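Local coordinates for protein polyphosphate kinase (Porphyromonas gingivalis, PDB 2O8R) that probably catalyses the reversible transfer of the terminal phosphate of ATP to a growing chain of inorganic polyphosphate, at residues R13-L18 against L84-E89; C657-D660 against N664-Y667. The protein carries 3 engineered substitutions. All blocks are in the same frame, centred on the assembly; numbering follows the deposited sequence.

Interaction 1. Residues R13-L18 against L84-E89. With SO4 (sulfate ion), chain C.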
loop_
_atom_site.group_PDB
_atom_site.type_symbol
_atom_site.label_atom_id
_atom_site.label_comp_id
_atom_site.label_asym_id
_atom_site.label_seq_id
_atom_site.Cartn_x
_atom_site.Cartn_y
_atom_site.Cartn_z
ATOM N N ARG A 13 -4.749 -33.016 -13.539
ATOM C CA ARG A 13 -5.231 -31.789 -12.911
ATOM C C ARG A 13 -4.859 -30.516 -13.689
ATOM O O ARG A 13 -5.692 -29.627 -13.853
ATOM C CB ARG A 13 -4.840 -31.715 -11.428
ATOM C CG ARG A 13 -3.364 -31.864 -11.126
ATOM C CD ARG A 13 -3.086 -31.552 -9.669
ATOM N NE ARG A 13 -3.214 -30.120 -9.398
ATOM C CZ ARG A 13 -3.137 -29.565 -8.192
ATOM N NH1 ARG A 13 -2.935 -30.315 -7.118
ATOM N NH2 ARG A 13 -3.262 -28.251 -8.056
ATOM N N ASP A 14 -3.632 -30.465 -14.201
ATOM C CA ASP A 14 -3.132 -29.322 -14.969
ATOM C C ASP A 14 -3.837 -29.129 -16.304
ATOM O O ASP A 14 -4.112 -28.003 -16.702
ATOM C CB ASP A 14 -1.624 -29.456 -15.183
ATOM C CG ASP A 14 -0.860 -29.480 -13.873
ATOM O OD1 ASP A 14 -1.051 -28.545 -13.076
ATOM O OD2 ASP A 14 -0.089 -30.431 -13.628
HETATM N N MSE A 15 -4.130 -30.226 -16.991
HETATM C CA MSE A 15 -4.930 -30.162 -18.200
HETATM C C MSE A 15 -6.297 -29.597 -17.855
HETATM O O MSE A 15 -6.809 -28.698 -18.527
HETATM C CB MSE A 15 -5.082 -31.552 -18.821
HETATM C CG MSE A 15 -3.808 -32.157 -19.381
HETATM SE SE MSE A 15 -2.576 -30.853 -20.170
HETATM C CE MSE A 15 -1.220 -30.816 -18.765
ATOM N N SER A 16 -6.871 -30.129 -16.784
ATOM C CA SER A 16 -8.102 -29.617 -16.235
ATOM C C SER A 16 -7.952 -28.145 -15.882
ATOM O O SER A 16 -8.852 -27.355 -16.140
ATOM C CB SER A 16 -8.510 -30.427 -15.011
ATOM O OG SER A 16 -9.508 -29.760 -14.275
ATOM N N TRP A 17 -6.816 -27.756 -15.318
ATOM C CA TRP A 17 -6.632 -26.341 -15.003
ATOM C C TRP A 17 -6.627 -25.504 -16.261
ATOM O O TRP A 17 -7.314 -24.495 -16.333
ATOM C CB TRP A 17 -5.358 -26.068 -14.219
ATOM C CG TRP A 17 -5.279 -24.636 -13.778
ATOM C CD1 TRP A 17 -5.765 -24.112 -12.611
ATOM C CD2 TRP A 17 -4.697 -23.543 -14.496
ATOM N NE1 TRP A 17 -5.517 -22.769 -12.557
ATOM C CE2 TRP A 17 -4.863 -22.390 -13.700
ATOM C CE3 TRP A 17 -4.055 -23.426 -15.737
ATOM C CZ2 TRP A 17 -4.407 -21.130 -14.100
ATOM C CZ3 TRP A 17 -3.599 -22.182 -16.130
ATOM C CH2 TRP A 17 -3.783 -21.043 -15.312
ATOM N N LEU A 18 -5.846 -25.929 -17.248
ATOM C CA LEU A 18 -5.727 -25.203 -18.507
ATOM C C LEU A 18 -7.074 -25.035 -19.190
ATOM O O LEU A 18 -7.328 -24.036 -19.857
ATOM C CB LEU A 18 -4.694 -25.875 -19.421
ATOM C CG LEU A 18 -3.243 -25.624 -18.978
ATOM C CD1 LEU A 18 -2.251 -26.554 -19.669
ATOM C CD2 LEU A 18 -2.844 -24.162 -19.181
ATOM N N LEU A 84 4.859 -31.559 -19.176
ATOM C CA LEU A 84 5.430 -30.254 -19.591
ATOM C C LEU A 84 5.259 -29.931 -21.073
ATOM O O LEU A 84 5.030 -28.777 -21.435
ATOM C CB LEU A 84 6.913 -30.128 -19.212
ATOM C CG LEU A 84 7.266 -29.694 -17.785
ATOM C CD1 LEU A 84 8.772 -29.630 -17.598
ATOM C CD2 LEU A 84 6.640 -28.350 -17.447
ATOM N N GLN A 85 5.378 -30.948 -21.920
ATOM C CA GLN A 85 5.210 -30.779 -23.355
ATOM C C GLN A 85 3.748 -30.503 -23.682
ATOM O O GLN A 85 3.448 -29.723 -24.584
ATOM C CB GLN A 85 5.687 -32.031 -24.079
ATOM C CG GLN A 85 5.621 -31.953 -25.587
ATOM C CD GLN A 85 5.265 -33.289 -26.214
ATOM O OE1 GLN A 85 5.155 -34.307 -25.523
ATOM N NE2 GLN A 85 5.076 -33.291 -27.529
ATOM N N ALA A 86 2.844 -31.132 -22.933
ATOM C CA ALA A 86 1.412 -30.943 -23.125
ATOM C C ALA A 86 0.980 -29.537 -22.734
ATOM O O ALA A 86 0.218 -28.895 -23.463
ATOM C CB ALA A 86 0.626 -31.979 -22.346
ATOM N N ILE A 87 1.469 -29.068 -21.589
ATOM C CA ILE A 87 1.212 -27.701 -21.144
ATOM C C ILE A 87 1.630 -26.710 -22.225
ATOM O O ILE A 87 0.826 -25.904 -22.690
ATOM C CB ILE A 87 1.967 -27.366 -19.831
ATOM C CG1 ILE A 87 1.430 -28.196 -18.671
ATOM C CG2 ILE A 87 1.860 -25.869 -19.491
ATOM C CD1 ILE A 87 2.344 -28.210 -17.487
ATOM N N ARG A 88 2.886 -26.807 -22.636
ATOM C CA ARG A 88 3.470 -25.899 -23.608
ATOM C C ARG A 88 2.668 -25.864 -24.904
ATOM O O ARG A 88 2.404 -24.794 -25.457
ATOM C CB ARG A 88 4.909 -26.317 -23.888
ATOM C CG ARG A 88 5.538 -25.585 -25.035
ATOM C CD ARG A 88 6.936 -26.088 -25.346
ATOM N NE ARG A 88 7.520 -25.276 -26.402
ATOM C CZ ARG A 88 8.317 -24.237 -26.189
ATOM N NH1 ARG A 88 8.656 -23.892 -24.953
ATOM N NH2 ARG A 88 8.784 -23.548 -27.218
ATOM N N GLU A 89 2.266 -27.041 -25.370
ATOM C CA GLU A 89 1.506 -27.146 -26.600
ATOM C C GLU A 89 0.198 -26.413 -26.455
ATOM O O GLU A 89 -0.191 -25.652 -27.334
ATOM C CB GLU A 89 1.276 -28.606 -26.976
ATOM C CG GLU A 89 2.476 -29.242 -27.671
ATOM C CD GLU A 89 2.192 -30.637 -28.200
ATOM O OE1 GLU A 89 1.016 -31.073 -28.179
ATOM O OE2 GLU A 89 3.157 -31.298 -28.645
HETATM S S SO4 C . -2.218 -35.329 -11.943
HETATM O O1 SO4 C . -3.514 -35.345 -11.261
HETATM O O2 SO4 C . -2.255 -34.436 -13.104
HETATM O O3 SO4 C . -1.187 -34.853 -11.026
HETATM O O4 SO4 C . -1.915 -36.688 -12.389
#
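M15, a selenomethionine, reaches from the first turn of helix 13-29 to A86 and I87 on helix 83-112; the short axes are 6° from parallel and 10.5 Å apart, and M15 spans the gap between them. CB and CG leave the backbone without touching the second segment; CG is anti to the carbonyl carbon (chi1 -67°), and bends at chi2 and chi3 then swing the end of the chain across. The selenium SE meets the methyl CB of A86 at 4.0 Å. Beyond it, CE arrives at CG1 of I87, 3.7 Å away, the two side chains crossing at about a right angle. One turn later L18 makes the second contact: its CD1 lies 3.9 Å from CA of I87 and 4.2 Å from CG1, so that CG1 of I87 is touched by both M15 and L18. All of these contacts are apolar.

D14 and S16 turn their polar ends to other partners. D14 makes a salt bridge with R56 and a hydrogen bond with H60, tying this turn to helix 35-63, whose F52 also touches D14 and I87; OG of S16 is hydrogen-bonded to N of C573. At the start of the helix the backbone N of R13 donates to O2 of a sulfate at 2.9 Å, while CG of R13 lies 3.4 Å from the same oxygen; the ion, probably from the crystallisation liquor, sits where the helix dipole would favour an anion. The two near-parallel helices, both touched by helix 35-63, belong to the helical N-terminal domain of the polyphosphate kinase 1 family.

Interaction 2. Residues C657-D660 against N664-Y667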
loop_
_atom_site.group_PDB
_atom_site.type_symbol
_atom_site.label_atom_id
_atom_site.label_comp_id
_atom_site.label_asym_id
_atom_site.label_seq_id
_atom_site.Cartn_x
_atom_site.Cartn_y
_atom_site.Cartn_z
ATOM N N CYS A 657 -21.222 -23.352 -18.762
ATOM C CA CYS A 657 -20.690 -24.295 -19.738
ATOM C C CYS A 657 -20.664 -25.712 -19.175
ATOM O O CYS A 657 -20.344 -25.919 -18.004
ATOM C CB CYS A 657 -19.284 -23.878 -20.175
ATOM S SG CYS A 657 -19.241 -22.470 -21.308
ATOM N N ARG A 658 -21.002 -26.685 -20.015
ATOM C CA ARG A 658 -20.921 -28.073 -19.632
ATOM C C ARG A 658 -19.579 -28.541 -20.135
ATOM O O ARG A 658 -19.068 -28.032 -21.131
ATOM C CB ARG A 658 -22.085 -28.903 -20.188
ATOM C CG ARG A 658 -22.012 -29.172 -21.661
ATOM C CD ARG A 658 -23.178 -30.022 -22.148
ATOM N NE ARG A 658 -23.288 -29.921 -23.605
ATOM C CZ ARG A 658 -22.643 -30.712 -24.461
ATOM N NH1 ARG A 658 -21.861 -31.699 -24.014
ATOM N NH2 ARG A 658 -22.793 -30.527 -25.767
ATOM N N ILE A 659 -18.989 -29.459 -19.385
ATOM C CA ILE A 659 -17.699 -30.034 -19.706
ATOM C C ILE A 659 -17.917 -31.376 -20.392
ATOM O O ILE A 659 -18.806 -32.156 -20.013
ATOM C CB ILE A 659 -16.870 -30.255 -18.414
ATOM C CG1 ILE A 659 -16.763 -28.957 -17.608
ATOM C CG2 ILE A 659 -15.492 -30.807 -18.733
ATOM C CD1 ILE A 659 -16.146 -27.810 -18.362
ATOM N N ASP A 660 -17.116 -31.655 -21.407
ATOM C CA ASP A 660 -17.143 -32.991 -21.976
ATOM C C ASP A 660 -15.890 -33.781 -21.606
ATOM O O ASP A 660 -15.018 -33.287 -20.879
ATOM C CB ASP A 660 -17.366 -32.939 -23.485
ATOM C CG ASP A 660 -16.288 -32.165 -24.215
ATOM O OD1 ASP A 660 -15.080 -32.352 -23.943
ATOM O OD2 ASP A 660 -16.662 -31.374 -25.097
ATOM N N ASN A 664 -13.619 -29.956 -22.930
ATOM C CA ASN A 664 -14.091 -28.777 -23.635
ATOM C C ASN A 664 -15.164 -28.029 -22.898
ATOM O O ASN A 664 -16.030 -28.630 -22.248
ATOM C CB ASN A 664 -14.582 -29.122 -25.028
ATOM C CG ASN A 664 -13.466 -29.465 -25.955
ATOM O OD1 ASN A 664 -12.670 -28.606 -26.321
ATOM N ND2 ASN A 664 -13.394 -30.726 -26.349
ATOM N N ASN A 665 -15.091 -26.708 -23.013
ATOM C CA ASN A 665 -16.072 -25.820 -22.430
ATOM C C ASN A 665 -17.179 -25.593 -23.455
ATOM O O ASN A 665 -16.984 -24.921 -24.476
ATOM C CB ASN A 665 -15.406 -24.512 -22.034
ATOM C CG ASN A 665 -14.467 -24.662 -20.840
ATOM O OD1 ASN A 665 -14.912 -24.920 -19.721
ATOM N ND2 ASN A 665 -13.162 -24.458 -21.067
ATOM N N ILE A 666 -18.331 -26.200 -23.201
ATOM C CA ILE A 666 -19.458 -26.090 -24.107
ATOM C C ILE A 666 -20.570 -25.249 -23.468
ATOM O O ILE A 666 -21.121 -25.630 -22.433
ATOM C CB ILE A 666 -20.013 -27.491 -24.486
ATOM C CG1 ILE A 666 -18.890 -28.472 -24.830
ATOM C CG2 ILE A 666 -20.910 -27.384 -25.659
ATOM C CD1 ILE A 666 -18.093 -28.074 -26.033
ATOM N N TYR A 667 -20.876 -24.106 -24.083
ATOM C CA TYR A 667 -21.946 -23.212 -23.621
ATOM C C TYR A 667 -23.293 -23.904 -23.658
ATOM O O TYR A 667 -23.684 -24.486 -24.672
ATOM C CB TYR A 667 -22.063 -21.952 -24.494
ATOM C CG TYR A 667 -21.091 -20.835 -24.225
ATOM C CD1 TYR A 667 -21.217 -20.015 -23.100
ATOM C CD2 TYR A 667 -20.065 -20.566 -25.124
ATOM C CE1 TYR A 667 -20.315 -18.973 -22.867
ATOM C CE2 TYR A 667 -19.157 -19.529 -24.898
ATOM C CZ TYR A 667 -19.287 -18.738 -23.775
ATOM O OH TYR A 667 -18.380 -17.714 -23.579
#
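C657 to I659 and N665 to Y667 pair as the antiparallel strands of a beta hairpin, with axes 4.3 Å apart at closest and an angle of 140° between their directions, well short of straight antiparallel. R658 and I666 form the hydrogen-bonded pair: the amide N of R658 donates to O of I666 at 2.6 Å, and N of I666 returns a bond to O of R658 at 2.9 Å. C657 with Y667 and I659 with N665 are non-hydrogen-bonded pairs on either side of it. Past the strands, N of D660 gives a weak bond to O of N664.

D660 closes the turn end with its side chain. The main donor to its OD1 is N of S662, within the turn. CG of D660 stands between the backbone N and the carbonyl carbon (chi1 60°), a setting that also brings OD1 within 3.0 Å of the backbone N of N664, which approaches from above the carboxylate plane. ND2 of N664 adds a weak bond to OD1, the planes of amide and carboxylate 69° apart.

On one face, the extended R658 chain crosses I666 at a slant, with CB of I666 over the centre of the guanidinium and CG2 3.7 Å from NH2. The other face carries C657, I659, N665 and Y667. SG of C657 lies over the Y667 ring, offset toward its rim and 3.9 Å from the centroid, a sulfur-aromatic contact. CD1 of I659 reaches OD1 of N665 at 3.4 Å, and that amide bonds onward to R589 and to O of S19. Through C657 and I659 the hairpin continues from strand 585-589, forming the edge of the large mixed sheet in the phospholipase D-like second C-terminal domain.

Overall arrangement
Both contacts are partly buried, yet they join different kinds of element. Interaction 1 links two helices of the N-terminal domain, separated by 65 residues, through a few apolar atoms; interaction 2 joins neighbouring strands across a three-residue turn, with backbone bonds doing much of the work and more than twice the buried surface. The centres of interaction 1 and interaction 2 lie about 17 Å apart, and the two do not touch. Helix 13-29 nevertheless relates them: S19 and R23 meet the 657-667 hairpin, and M15 touches L663 in its turn. Helix 13-29 thus packs on helix 83-112 at its start and on the hairpin of the second C-terminal domain farther along.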